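Local atomic coordinates of protein-glutamine gamma-glutamyltransferase 2 (Pagrus major, PDB entry 1G0D), a protein that probably catalyses the calcium-dependent cross-linking of proteins, joining peptide-bound glutamine to the amino group of lysine or to other primary amines. Residues A[156-162]-A[174-180]; A[507-513]-A[558-564]; A[341-345]-A[382-386]; A[13-17]-A[29-33]; A[419-423]-A[435-441]. All coordinates share one frame. Residues are numbered along the deposited sequence.

Interaction 1: A[156-162]-A[174-180]; sequences MNEDGVI and PWNYGQF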
# COMPACT_ATOMS: atom_id res chain seq x y z
N MET A 156 -5.58 0.05 13.81
CA MET A 156 -6.27 1.27 14.15
C MET A 156 -5.81 2.59 13.58
O MET A 156 -6.59 3.53 13.52
CB MET A 156 -6.33 1.36 15.67
CG MET A 156 -7.08 0.16 16.25
SD MET A 156 -8.78 0.36 15.89
CE MET A 156 -9.24 -1.20 15.71
N ASN A 157 -4.56 2.70 13.17
CA ASN A 157 -4.11 3.97 12.62
C ASN A 157 -4.63 4.22 11.19
O ASN A 157 -4.55 3.34 10.33
CB ASN A 157 -2.60 4.04 12.63
CG ASN A 157 -2.14 5.43 12.36
OD1 ASN A 157 -2.92 6.25 11.88
ND2 ASN A 157 -0.88 5.72 12.65
N GLU A 158 -5.19 5.39 10.95
CA GLU A 158 -5.74 5.69 9.63
C GLU A 158 -4.84 6.55 8.75
O GLU A 158 -5.14 6.79 7.57
CB GLU A 158 -7.09 6.39 9.76
CG GLU A 158 -8.27 5.51 10.20
CD GLU A 158 -9.52 6.34 10.50
OE1 GLU A 158 -9.48 7.16 11.45
OE2 GLU A 158 -10.52 6.19 9.77
N ASP A 159 -3.73 7.00 9.31
CA ASP A 159 -2.78 7.84 8.60
C ASP A 159 -1.47 7.12 8.53
O ASP A 159 -0.93 6.72 9.56
CB ASP A 159 -2.59 9.14 9.35
CG ASP A 159 -3.76 10.04 9.21
OD1 ASP A 159 -3.97 10.50 8.08
OD2 ASP A 159 -4.48 10.28 10.22
N GLY A 160 -0.97 6.94 7.33
CA GLY A 160 0.30 6.27 7.16
C GLY A 160 1.27 7.11 6.36
O GLY A 160 1.03 8.29 6.08
N VAL A 161 2.40 6.52 6.03
CA VAL A 161 3.40 7.18 5.25
C VAL A 161 3.91 6.09 4.33
O VAL A 161 4.20 4.98 4.79
CB VAL A 161 4.51 7.68 6.19
CG1 VAL A 161 5.68 8.20 5.41
CG2 VAL A 161 3.96 8.77 7.07
N ILE A 162 3.95 6.34 3.02
CA ILE A 162 4.49 5.32 2.11
C ILE A 162 5.80 5.88 1.58
O ILE A 162 5.85 7.01 1.15
CB ILE A 162 3.52 5.02 0.95
CG1 ILE A 162 2.14 4.65 1.53
CG2 ILE A 162 4.09 3.93 0.10
CD1 ILE A 162 1.14 4.00 0.60
N PRO A 174 2.60 11.05 2.81
CA PRO A 174 1.57 10.70 3.77
C PRO A 174 0.38 10.12 2.99
O PRO A 174 0.18 10.46 1.83
CB PRO A 174 1.23 12.04 4.40
CG PRO A 174 1.60 13.02 3.41
CD PRO A 174 2.89 12.49 2.87
N TRP A 175 -0.41 9.24 3.63
CA TRP A 175 -1.59 8.66 2.99
C TRP A 175 -2.73 8.56 3.98
O TRP A 175 -2.54 8.19 5.14
CB TRP A 175 -1.27 7.28 2.45
CG TRP A 175 -2.26 6.78 1.44
CD1 TRP A 175 -3.36 6.02 1.69
CD2 TRP A 175 -2.17 6.91 0.00
NE1 TRP A 175 -3.97 5.65 0.50
CE2 TRP A 175 -3.26 6.18 -0.54
CE3 TRP A 175 -1.28 7.57 -0.87
CZ2 TRP A 175 -3.48 6.08 -1.94
CZ3 TRP A 175 -1.50 7.47 -2.25
CH2 TRP A 175 -2.60 6.73 -2.77
N ASN A 176 -3.93 8.91 3.55
CA ASN A 176 -5.07 8.81 4.43
C ASN A 176 -5.74 7.48 4.13
O ASN A 176 -6.49 7.35 3.15
CB ASN A 176 -6.00 10.01 4.19
CG ASN A 176 -7.34 9.89 4.89
OD1 ASN A 176 -7.54 9.03 5.74
ND2 ASN A 176 -8.29 10.75 4.53
N TYR A 177 -5.45 6.46 4.94
CA TYR A 177 -6.07 5.16 4.69
C TYR A 177 -7.56 5.25 4.88
O TYR A 177 -8.31 4.50 4.27
CB TYR A 177 -5.50 4.10 5.62
CG TYR A 177 -4.04 3.86 5.41
CD1 TYR A 177 -3.54 3.52 4.17
CD2 TYR A 177 -3.15 4.00 6.47
CE1 TYR A 177 -2.17 3.32 3.98
CE2 TYR A 177 -1.80 3.81 6.31
CZ TYR A 177 -1.31 3.48 5.06
OH TYR A 177 0.05 3.30 4.94
N GLY A 178 -7.98 6.16 5.74
CA GLY A 178 -9.40 6.36 6.02
C GLY A 178 -10.26 5.11 6.14
O GLY A 178 -11.38 5.13 5.65
N GLN A 179 -9.79 4.03 6.78
CA GLN A 179 -10.62 2.83 6.90
C GLN A 179 -11.89 2.99 7.75
O GLN A 179 -12.82 2.19 7.63
CB GLN A 179 -9.81 1.65 7.42
CG GLN A 179 -9.15 1.89 8.74
CD GLN A 179 -7.75 2.41 8.58
OE1 GLN A 179 -7.39 3.01 7.54
NE2 GLN A 179 -6.94 2.19 9.60
N PHE A 180 -11.94 4.02 8.59
CA PHE A 180 -13.12 4.23 9.43
C PHE A 180 -14.01 5.38 8.99
O PHE A 180 -14.90 5.80 9.73
CB PHE A 180 -12.71 4.43 10.89
CG PHE A 180 -11.91 3.28 11.43
CD1 PHE A 180 -12.28 1.96 11.15
CD2 PHE A 180 -10.77 3.51 12.17
CE1 PHE A 180 -11.53 0.90 11.58
CE2 PHE A 180 -10.00 2.47 12.61
CZ PHE A 180 -10.38 1.15 12.32
O HOH W 1 -1.52 10.61 6.79
O HOH W 2 1.86 3.46 6.58
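M156 makes a Met-aromatic contact: its SD lies 4.0 Å from CZ of F180. The carbonyl of N157 accepts a hydrogen bond from Q179, with N157 O to Q179 NE2 at 2.8 Å. OD1 of N157 accepts from the amide N of D159 at 2.8 Å, an Asx turn, while ND2 bonds E153. E158 binds the other segment through O and OE2. Its O takes the amide N of Y177 at 2.7 Å, and its OE2 takes the amide N of F180 at 2.8 Å. Its OE1 pairs with R655. Water 1 links OD1 of D159 to O of W175. At G160 the strands form a hydrogen-bonded pair, with G160 N to W175 O and W175 N to G160 O both 3.0 Å. The Y177 ring lies so close, CE2 to G160 CA 3.3 Å, that a CB on G160 would clash. I162 and W175 both rest on A277. This is an antiparallel beta hairpin, 159-164 with 169-176, lying against helix 272-286, which starts at the active-site C272.

Interaction 2: A[507-513]-A[558-564]; sequences TMLAMAV and LIRVKAL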
# COMPACT_ATOMS: atom_id res chain seq x y z
N THR A 507 32.52 7.31 -20.35
CA THR A 507 31.26 7.64 -21.02
C THR A 507 30.17 8.02 -20.01
O THR A 507 29.94 7.29 -19.05
CB THR A 507 30.75 6.45 -21.82
OG1 THR A 507 31.80 5.94 -22.66
CG2 THR A 507 29.54 6.85 -22.64
N MET A 508 29.48 9.12 -20.24
CA MET A 508 28.40 9.55 -19.34
C MET A 508 27.14 9.89 -20.12
O MET A 508 27.21 10.52 -21.17
CB MET A 508 28.81 10.78 -18.56
CG MET A 508 30.24 10.80 -18.18
SD MET A 508 30.56 12.49 -17.69
CE MET A 508 32.08 12.86 -18.61
N LEU A 509 25.98 9.46 -19.62
CA LEU A 509 24.71 9.78 -20.28
C LEU A 509 23.73 10.22 -19.24
O LEU A 509 23.80 9.81 -18.10
CB LEU A 509 24.07 8.58 -20.96
CG LEU A 509 24.68 7.39 -21.67
CD1 LEU A 509 25.58 6.55 -20.76
CD2 LEU A 509 23.48 6.55 -22.18
N ALA A 510 22.76 11.01 -19.65
CA ALA A 510 21.74 11.45 -18.74
C ALA A 510 20.46 11.38 -19.56
O ALA A 510 20.32 12.06 -20.57
CB ALA A 510 22.04 12.86 -18.31
N MET A 511 19.54 10.51 -19.13
CA MET A 511 18.28 10.32 -19.84
C MET A 511 17.15 10.40 -18.84
O MET A 511 17.34 10.02 -17.70
CB MET A 511 18.24 8.94 -20.47
CG MET A 511 17.83 7.88 -19.48
SD MET A 511 18.58 6.27 -19.80
CE MET A 511 20.29 6.82 -20.04
N ALA A 512 15.99 10.88 -19.27
CA ALA A 512 14.84 10.95 -18.38
C ALA A 512 14.33 9.52 -18.18
O ALA A 512 14.57 8.65 -19.03
CB ALA A 512 13.76 11.82 -18.97
N VAL A 513 13.63 9.28 -17.08
CA VAL A 513 13.15 7.94 -16.74
C VAL A 513 11.82 7.99 -15.93
O VAL A 513 11.38 9.08 -15.48
CB VAL A 513 14.24 7.25 -15.91
CG1 VAL A 513 13.79 7.08 -14.50
CG2 VAL A 513 14.66 5.95 -16.52
N LEU A 558 12.24 12.51 -12.91
CA LEU A 558 13.42 11.66 -12.72
C LEU A 558 14.46 11.63 -13.86
O LEU A 558 14.13 11.52 -15.04
CB LEU A 558 12.97 10.23 -12.47
CG LEU A 558 12.36 9.82 -11.15
CD1 LEU A 558 11.57 8.55 -11.42
CD2 LEU A 558 13.46 9.61 -10.07
N ILE A 559 15.73 11.68 -13.49
CA ILE A 559 16.79 11.64 -14.47
C ILE A 559 17.79 10.56 -14.09
O ILE A 559 18.46 10.66 -13.06
CB ILE A 559 17.50 13.02 -14.57
CG1 ILE A 559 16.59 14.00 -15.33
CG2 ILE A 559 18.85 12.89 -15.28
CD1 ILE A 559 16.97 15.44 -15.17
N ARG A 560 17.89 9.53 -14.91
CA ARG A 560 18.83 8.46 -14.62
C ARG A 560 20.19 8.79 -15.24
O ARG A 560 20.29 8.88 -16.45
CB ARG A 560 18.31 7.16 -15.20
CG ARG A 560 19.02 5.91 -14.71
CD ARG A 560 18.21 4.71 -15.12
NE ARG A 560 17.06 4.50 -14.25
CZ ARG A 560 16.21 3.48 -14.35
NH1 ARG A 560 15.19 3.37 -13.50
NH2 ARG A 560 16.37 2.58 -15.31
N VAL A 561 21.21 8.99 -14.42
CA VAL A 561 22.55 9.28 -14.92
C VAL A 561 23.36 8.00 -14.84
O VAL A 561 23.27 7.28 -13.85
CB VAL A 561 23.24 10.35 -14.08
CG1 VAL A 561 24.65 10.60 -14.59
CG2 VAL A 561 22.41 11.62 -14.10
N LYS A 562 24.12 7.69 -15.89
CA LYS A 562 24.97 6.49 -15.93
C LYS A 562 26.40 6.83 -16.31
O LYS A 562 26.65 7.76 -17.05
CB LYS A 562 24.43 5.48 -16.94
CG LYS A 562 22.99 5.12 -16.72
CD LYS A 562 22.55 4.05 -17.71
CE LYS A 562 21.13 3.59 -17.47
NZ LYS A 562 20.89 2.33 -18.21
N ALA A 563 27.35 6.08 -15.80
CA ALA A 563 28.72 6.40 -16.16
C ALA A 563 29.40 5.08 -16.39
O ALA A 563 29.18 4.12 -15.65
CB ALA A 563 29.40 7.17 -15.04
N LEU A 564 30.19 5.01 -17.45
CA LEU A 564 30.92 3.80 -17.80
C LEU A 564 32.37 4.22 -17.74
O LEU A 564 32.72 5.32 -18.16
CB LEU A 564 30.58 3.36 -19.22
CG LEU A 564 30.48 1.90 -19.62
CD1 LEU A 564 31.69 1.53 -20.41
CD2 LEU A 564 30.30 1.01 -18.41
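Three pairs of backbone hydrogen bonds hold these antiparallel strands together. T507 N to L564 O is 3.0 Å and L564 N to T507 O is 2.8 Å. L509 and K562 follow, with L509 N to K562 O at 3.2 Å and K562 N to L509 O at 3.1 Å. In the third pair M511 N to R560 O is 3.2 Å and R560 N to M511 O is 2.9 Å. M508, A510 and A512 sit opposite A563, V561 and I559 as non-hydrogen-bonded pairs. There the backbones come closer, with CA atoms about 4.5 Å apart, and CA-H...O contacts fill in, such as A563 CA to T507 O at 3.3 Å.

Side chains alternate between the two faces. On one face V513 CG2 lies over the guanidinium of R560, 3.6 Å from its NE, and V513 CG1 meets L558 CB at 3.8 Å. M511 CE reaches K562 CE at 4.2 Å. R560 and K562 both form salt bridges with D326, and R560 also binds S517 and N579. N579 probably belongs to the GTP site. The other face is apolar: A510 CB touches CG2 of both I559 and V561 at 4.4 Å.

Strand 502-513 continues the sheet to 525-532, and strand 558-566 continues it to 573-581. The apolar face of M508, A510 and A563 packs on strands 488-496 and 536-544, as in a beta sandwich.

Interaction 3: A[341-345]-A[382-386]; sequences REDLP and GVKYD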
# COMPACT_ATOMS: atom_id res chain seq x y z
N ARG A 341 -0.35 -19.14 9.39
CA ARG A 341 -0.55 -19.96 8.19
C ARG A 341 -0.74 -21.41 8.51
O ARG A 341 0.17 -22.23 8.39
CB ARG A 341 0.64 -19.82 7.23
CG ARG A 341 0.84 -18.43 6.67
CD ARG A 341 -0.38 -17.96 5.88
NE ARG A 341 -0.68 -18.77 4.70
CZ ARG A 341 -0.04 -18.69 3.53
NH1 ARG A 341 -0.40 -19.48 2.53
NH2 ARG A 341 0.95 -17.84 3.38
N GLU A 342 -1.95 -21.75 8.92
CA GLU A 342 -2.23 -23.12 9.22
C GLU A 342 -2.25 -23.97 7.96
O GLU A 342 -2.24 -25.19 8.01
CB GLU A 342 -3.55 -23.16 9.95
CG GLU A 342 -3.47 -22.46 11.27
CD GLU A 342 -4.53 -22.94 12.23
OE1 GLU A 342 -4.73 -22.26 13.26
OE2 GLU A 342 -5.18 -23.98 11.96
N ASP A 343 -2.26 -23.32 6.80
CA ASP A 343 -2.26 -24.06 5.55
C ASP A 343 -0.85 -24.50 5.10
O ASP A 343 -0.72 -25.12 4.05
CB ASP A 343 -2.92 -23.22 4.44
CG ASP A 343 -2.21 -21.91 4.17
OD1 ASP A 343 -1.76 -21.27 5.14
OD2 ASP A 343 -2.12 -21.50 3.00
N LEU A 344 0.17 -24.20 5.89
CA LEU A 344 1.53 -24.55 5.53
C LEU A 344 2.31 -25.08 6.73
O LEU A 344 1.89 -24.96 7.87
CB LEU A 344 2.31 -23.34 5.00
CG LEU A 344 1.72 -22.12 4.28
CD1 LEU A 344 2.71 -20.96 4.34
CD2 LEU A 344 1.40 -22.47 2.85
N PRO A 345 3.48 -25.66 6.48
CA PRO A 345 4.31 -26.19 7.55
C PRO A 345 4.56 -25.18 8.67
O PRO A 345 4.35 -23.97 8.51
CB PRO A 345 5.60 -26.56 6.84
CG PRO A 345 5.15 -26.92 5.52
CD PRO A 345 4.09 -25.94 5.17
N GLY A 382 9.03 -23.17 -1.97
CA GLY A 382 7.99 -24.17 -2.17
C GLY A 382 6.62 -24.02 -1.53
O GLY A 382 5.77 -24.90 -1.71
N VAL A 383 6.37 -22.93 -0.83
CA VAL A 383 5.09 -22.72 -0.16
C VAL A 383 4.21 -21.74 -0.89
O VAL A 383 4.71 -20.84 -1.55
CB VAL A 383 5.29 -22.19 1.28
CG1 VAL A 383 5.89 -23.26 2.12
CG2 VAL A 383 6.20 -20.98 1.31
N LYS A 384 2.89 -21.92 -0.79
CA LYS A 384 1.99 -20.98 -1.43
C LYS A 384 1.91 -19.76 -0.52
O LYS A 384 2.01 -19.91 0.69
CB LYS A 384 0.61 -21.59 -1.62
CG LYS A 384 0.21 -22.49 -0.55
CD LYS A 384 -1.13 -23.11 -0.91
CE LYS A 384 -1.49 -24.34 -0.02
NZ LYS A 384 -1.69 -23.99 1.41
N TYR A 385 1.77 -18.55 -1.09
CA TYR A 385 1.69 -18.32 -2.53
C TYR A 385 2.72 -17.38 -3.18
O TYR A 385 3.04 -16.30 -2.66
CB TYR A 385 0.33 -17.75 -2.90
CG TYR A 385 -0.85 -18.46 -2.31
CD1 TYR A 385 -1.64 -19.27 -3.11
CD2 TYR A 385 -1.22 -18.26 -0.98
CE1 TYR A 385 -2.78 -19.87 -2.60
CE2 TYR A 385 -2.39 -18.87 -0.46
CZ TYR A 385 -3.15 -19.67 -1.29
OH TYR A 385 -4.30 -20.25 -0.84
N ASP A 386 3.18 -17.82 -4.35
CA ASP A 386 4.11 -17.08 -5.21
C ASP A 386 5.45 -16.68 -4.63
O ASP A 386 5.99 -15.63 -4.95
CB ASP A 386 3.36 -15.87 -5.75
CG ASP A 386 1.91 -16.22 -6.14
OD1 ASP A 386 1.72 -17.06 -7.02
OD2 ASP A 386 0.95 -15.66 -5.56
O HOH W 3 -4.42 -22.57 1.40
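A type I beta turn, R341 to L344, meets the loop before helix 387-395 through a salt-bridge network. The turn is closed by L344 N to R341 O at 3.2 Å and lies in the loop between strands 329-339 and 350-355 of the sheet that carries H332 and D355. Within it D343 holds R341 by both carboxylate oxygens: R341 NE to D343 OD1 is 2.8 Å and R341 NH1 to D343 OD2 is 2.7 Å. K384 enters from the other loop, with its NZ 3.0 Å from D343 OD2 and 3.0 Å from D343 O. R341 NH1 in turn gives a hydrogen bond to K384 O at 3.1 Å. Water 3 joins D343 OD2 to Y385 OH. Beside the charges L344 CD1 packs on V383 CB at 4.2 Å, and L344 CD2 lies 3.6 Å from K384 CG. R341 also binds Q352, and Y385 leans on helix 212-223. One carboxylate thus serves two cations from two loops, so D343 offsets the repulsion that R341 and K384 would otherwise feel at this partly buried join.

Interaction 4: A[13-17]-A[29-33]; sequences GRSHE and RERLI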
# COMPACT_ATOMS: atom_id res chain seq x y z
N GLY A 13 -29.49 -3.56 20.01
CA GLY A 13 -28.15 -4.08 19.79
C GLY A 13 -27.07 -3.44 20.64
O GLY A 13 -25.95 -3.89 20.66
N ARG A 14 -27.44 -2.38 21.34
CA ARG A 14 -26.51 -1.66 22.18
C ARG A 14 -25.19 -1.45 21.42
O ARG A 14 -24.13 -1.88 21.86
CB ARG A 14 -26.29 -2.43 23.49
CG ARG A 14 -27.59 -3.07 24.08
CD ARG A 14 -27.48 -3.59 25.53
NE ARG A 14 -26.10 -3.67 26.02
CZ ARG A 14 -25.54 -2.78 26.84
NH1 ARG A 14 -26.23 -1.73 27.28
NH2 ARG A 14 -24.29 -2.93 27.19
N SER A 15 -25.27 -0.77 20.27
CA SER A 15 -24.09 -0.54 19.45
C SER A 15 -23.11 0.47 19.98
O SER A 15 -21.93 0.37 19.71
CB SER A 15 -24.50 -0.11 18.07
OG SER A 15 -25.57 0.78 18.15
N HIS A 16 -23.58 1.48 20.69
CA HIS A 16 -22.65 2.47 21.23
C HIS A 16 -21.68 1.78 22.20
O HIS A 16 -20.50 2.13 22.30
CB HIS A 16 -23.44 3.52 21.99
CG HIS A 16 -23.91 4.65 21.14
ND1 HIS A 16 -25.07 4.60 20.41
CD2 HIS A 16 -23.35 5.85 20.88
CE1 HIS A 16 -25.21 5.72 19.73
NE2 HIS A 16 -24.18 6.50 20.00
N GLU A 17 -22.22 0.79 22.90
CA GLU A 17 -21.48 0.04 23.89
C GLU A 17 -20.68 -1.11 23.30
O GLU A 17 -19.47 -1.22 23.53
CB GLU A 17 -22.46 -0.48 24.94
CG GLU A 17 -23.23 0.65 25.65
CD GLU A 17 -24.66 0.88 25.13
OE1 GLU A 17 -24.92 0.67 23.92
OE2 GLU A 17 -25.54 1.28 25.95
N ARG A 29 -21.72 4.30 15.25
CA ARG A 29 -22.26 4.08 16.60
C ARG A 29 -23.69 3.61 16.58
O ARG A 29 -24.15 2.95 17.50
CB ARG A 29 -22.27 5.36 17.38
CG ARG A 29 -21.00 5.58 18.05
CD ARG A 29 -20.79 7.03 18.24
NE ARG A 29 -19.44 7.35 17.82
CZ ARG A 29 -18.60 8.11 18.52
NH1 ARG A 29 -17.38 8.35 18.06
NH2 ARG A 29 -19.02 8.62 19.68
N GLU A 30 -24.40 3.99 15.53
CA GLU A 30 -25.80 3.64 15.38
C GLU A 30 -26.06 2.24 14.85
O GLU A 30 -27.21 1.80 14.86
CB GLU A 30 -26.51 4.67 14.51
CG GLU A 30 -26.19 6.14 14.87
CD GLU A 30 -26.34 6.47 16.37
OE1 GLU A 30 -27.21 5.87 17.06
OE2 GLU A 30 -25.59 7.36 16.86
N ARG A 31 -25.03 1.55 14.37
CA ARG A 31 -25.24 0.17 13.93
C ARG A 31 -24.21 -0.75 14.57
O ARG A 31 -23.05 -0.37 14.72
CB ARG A 31 -25.20 0.03 12.41
CG ARG A 31 -24.11 0.79 11.74
CD ARG A 31 -24.15 0.46 10.24
NE ARG A 31 -23.02 1.08 9.53
CZ ARG A 31 -22.58 0.67 8.36
NH1 ARG A 31 -21.55 1.29 7.80
NH2 ARG A 31 -23.17 -0.36 7.75
N LEU A 32 -24.65 -1.95 14.95
CA LEU A 32 -23.79 -2.91 15.61
C LEU A 32 -22.73 -3.50 14.69
O LEU A 32 -23.04 -4.22 13.76
CB LEU A 32 -24.64 -4.05 16.20
CG LEU A 32 -23.96 -5.16 17.00
CD1 LEU A 32 -23.33 -4.62 18.28
CD2 LEU A 32 -24.98 -6.20 17.36
N ILE A 33 -21.47 -3.15 14.95
CA ILE A 33 -20.32 -3.66 14.20
C ILE A 33 -19.41 -4.32 15.26
O ILE A 33 -18.79 -3.66 16.09
CB ILE A 33 -19.59 -2.55 13.49
CG1 ILE A 33 -20.59 -1.72 12.69
CG2 ILE A 33 -18.51 -3.17 12.65
CD1 ILE A 33 -20.05 -0.41 12.21
O HOH W 4 -23.48 8.74 18.00
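The backbones come closest where the first turn of helix 15-21 faces the loop ahead of strand 33-35. CA of S15 is 4.5 Å from CA of L32, and CA of H16 is 4.9 Å from CA of R29. R14 takes the N-cap position. S15 directs its CA-to-CB bond at the loop, and its OG donates a hydrogen bond to R29 O at 2.7 Å. Its CB also packs against the loop backbone, 3.6 Å from R31 C and from L32 N. H16 lays its ring face on R29 in a CH-pi contact, with R29 CB 3.7 Å from the ring centroid. At the ring edge H16 CE1 is 3.3 Å from E30 OE2, and water 4 bridges H16 NE2 and E30 OE2. N19 binds the backbone of R31 and of I33, where strand 33-35 begins. L32 is buried against F130 of strand 121-133 and F40 and I42 of strand 40-46. The contact therefore sets the start of helix 15-21 against the loop that leads into strand 33-35 of the N-terminal beta domain, and R31 reaches out to D186 of helix 184-193.

Interaction 5: A[419-423]-A[435-441]; sequences VGKNI and DVTLHYK. With SO4 (sulfate ion), chain B.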
# COMPACT_ATOMS: atom_id res chain seq x y z
N VAL A 419 19.63 -5.59 -5.42
CA VAL A 419 18.20 -5.30 -5.46
C VAL A 419 17.76 -5.38 -4.02
O VAL A 419 18.52 -5.86 -3.18
CB VAL A 419 17.39 -6.36 -6.19
CG1 VAL A 419 16.97 -5.86 -7.52
CG2 VAL A 419 18.20 -7.61 -6.32
N GLY A 420 16.52 -4.95 -3.75
CA GLY A 420 15.98 -4.99 -2.40
C GLY A 420 16.86 -4.22 -1.46
O GLY A 420 17.45 -4.76 -0.51
N LYS A 421 16.93 -2.92 -1.70
CA LYS A 421 17.82 -2.12 -0.92
C LYS A 421 17.38 -1.63 0.43
O LYS A 421 17.95 -2.05 1.42
CB LYS A 421 18.34 -0.96 -1.76
CG LYS A 421 19.85 -0.87 -1.74
CD LYS A 421 20.48 -1.56 -2.94
CE LYS A 421 20.43 -0.67 -4.16
NZ LYS A 421 21.42 -1.09 -5.17
N ASN A 422 16.41 -0.74 0.53
CA ASN A 422 16.12 -0.31 1.88
C ASN A 422 14.68 -0.54 2.18
O ASN A 422 13.93 0.39 2.41
CB ASN A 422 16.48 1.17 2.05
CG ASN A 422 18.01 1.42 2.10
OD1 ASN A 422 18.75 0.68 2.74
ND2 ASN A 422 18.48 2.46 1.40
N ILE A 423 14.29 -1.80 2.13
CA ILE A 423 12.92 -2.16 2.40
C ILE A 423 12.47 -1.30 3.58
O ILE A 423 13.07 -1.31 4.64
CB ILE A 423 12.85 -3.65 2.70
CG1 ILE A 423 14.05 -4.33 2.03
CG2 ILE A 423 11.54 -4.23 2.23
CD1 ILE A 423 13.70 -5.40 1.03
N ASP A 435 13.74 0.60 8.69
CA ASP A 435 14.34 -0.28 7.70
C ASP A 435 14.08 -1.73 8.07
O ASP A 435 14.62 -2.27 9.01
CB ASP A 435 15.83 -0.00 7.56
CG ASP A 435 16.46 -0.80 6.43
OD1 ASP A 435 16.26 -2.03 6.42
OD2 ASP A 435 17.13 -0.20 5.57
N VAL A 436 13.28 -2.37 7.25
CA VAL A 436 12.82 -3.72 7.47
C VAL A 436 13.56 -4.77 6.60
O VAL A 436 13.21 -5.94 6.56
CB VAL A 436 11.26 -3.62 7.27
CG1 VAL A 436 10.81 -4.36 6.13
CG2 VAL A 436 10.57 -4.00 8.50
N THR A 437 14.66 -4.35 5.97
CA THR A 437 15.40 -5.24 5.07
C THR A 437 15.79 -6.58 5.65
O THR A 437 15.55 -7.63 5.06
CB THR A 437 16.67 -4.53 4.49
OG1 THR A 437 16.38 -3.16 4.17
CG2 THR A 437 17.15 -5.23 3.20
N LEU A 438 16.40 -6.56 6.82
CA LEU A 438 16.80 -7.82 7.40
C LEU A 438 15.66 -8.85 7.64
O LEU A 438 15.94 -10.01 7.85
CB LEU A 438 17.59 -7.55 8.67
CG LEU A 438 18.16 -8.84 9.22
CD1 LEU A 438 19.32 -9.30 8.38
CD2 LEU A 438 18.62 -8.62 10.62
N HIS A 439 14.39 -8.44 7.62
CA HIS A 439 13.27 -9.39 7.82
C HIS A 439 13.23 -10.22 6.54
O HIS A 439 12.71 -11.34 6.50
CB HIS A 439 11.89 -8.73 7.84
CG HIS A 439 11.64 -7.80 8.98
ND1 HIS A 439 12.57 -7.55 9.98
CD2 HIS A 439 10.55 -7.06 9.28
CE1 HIS A 439 12.06 -6.69 10.84
NE2 HIS A 439 10.84 -6.38 10.45
N TYR A 440 13.69 -9.59 5.46
CA TYR A 440 13.67 -10.20 4.15
C TYR A 440 14.92 -10.89 3.77
O TYR A 440 14.86 -11.93 3.14
CB TYR A 440 13.34 -9.19 3.07
CG TYR A 440 11.89 -8.82 3.08
CD1 TYR A 440 11.44 -7.71 3.78
CD2 TYR A 440 10.97 -9.58 2.37
CE1 TYR A 440 10.10 -7.36 3.78
CE2 TYR A 440 9.63 -9.24 2.36
CZ TYR A 440 9.20 -8.13 3.06
OH TYR A 440 7.87 -7.78 3.00
N LYS A 441 16.07 -10.34 4.15
CA LYS A 441 17.28 -11.02 3.74
C LYS A 441 18.48 -10.93 4.65
O LYS A 441 18.68 -9.95 5.33
CB LYS A 441 17.66 -10.58 2.33
CG LYS A 441 17.41 -9.12 2.01
CD LYS A 441 17.21 -8.97 0.54
CE LYS A 441 18.35 -8.18 -0.09
NZ LYS A 441 18.85 -8.90 -1.30
S SO4 B . 8.00 -6.44 13.20
O1 SO4 B . 8.30 -7.49 12.35
O2 SO4 B . 6.65 -6.59 13.61
O3 SO4 B . 8.79 -6.73 14.31
O4 SO4 B . 8.40 -5.19 12.61
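I423 is the side chain on which this contact turns. Its chi1 of -25° lies between the usual wells, and its CA-to-CB bond points at the other segment. CG2 packs on V436 CG1 at 4.0 Å and on Y440 CE1 at 3.8 Å. The backbone fixes the same spot: V436 N gives a hydrogen bond to I423 O at 2.8 Å. D435 is a t rotamer. This brings its OD1 to the amide N of T437 at 2.9 Å, an Asx turn that leads into the short, weakly bonded helix 437-440. T437, an m rotamer, donates its OG1 to D435 OD1 at 2.5 Å, and its CG2 lies 3.8 Å from G420 O. K441 starts as a p rotamer and runs past the bend at G420, with its CE 3.6 Å from G420 O. Its NZ binds V394 O and N395, probably a calcium ligand. H439 makes no contact with 419-423; its NE2 makes a weak 3.5 Å hydrogen bond to SO4 O4, an ion probably from the crystallisation liquor. Strand 290-298 backs the contact. I293 touches both I423 and Y440, F296 and A297 bond to the loop backbone, and Y440 OH reaches W334 of strand 329-339.

Five successive loops are closed along the chain, and none nests in or crosses another. Interaction 4 comes first and holds the start of helix 15-21 to the loop before strand 33-35. Interaction 1 closes a hairpin near the middle of the molecule, beside the active-site helix. Interaction 3 closes a longer loop, joining the turn after strand 329-339 to the approach to helix 387-395. Interaction 5 follows with a short loop beside strand 290-298, its centre about 21 Å from that of interaction 3. Interaction 2 comes last and pairs two strands of one sheet across a 44-residue connection. Its centre lies about 59 Å from that of interaction 4, on the opposite side of the chain's centre.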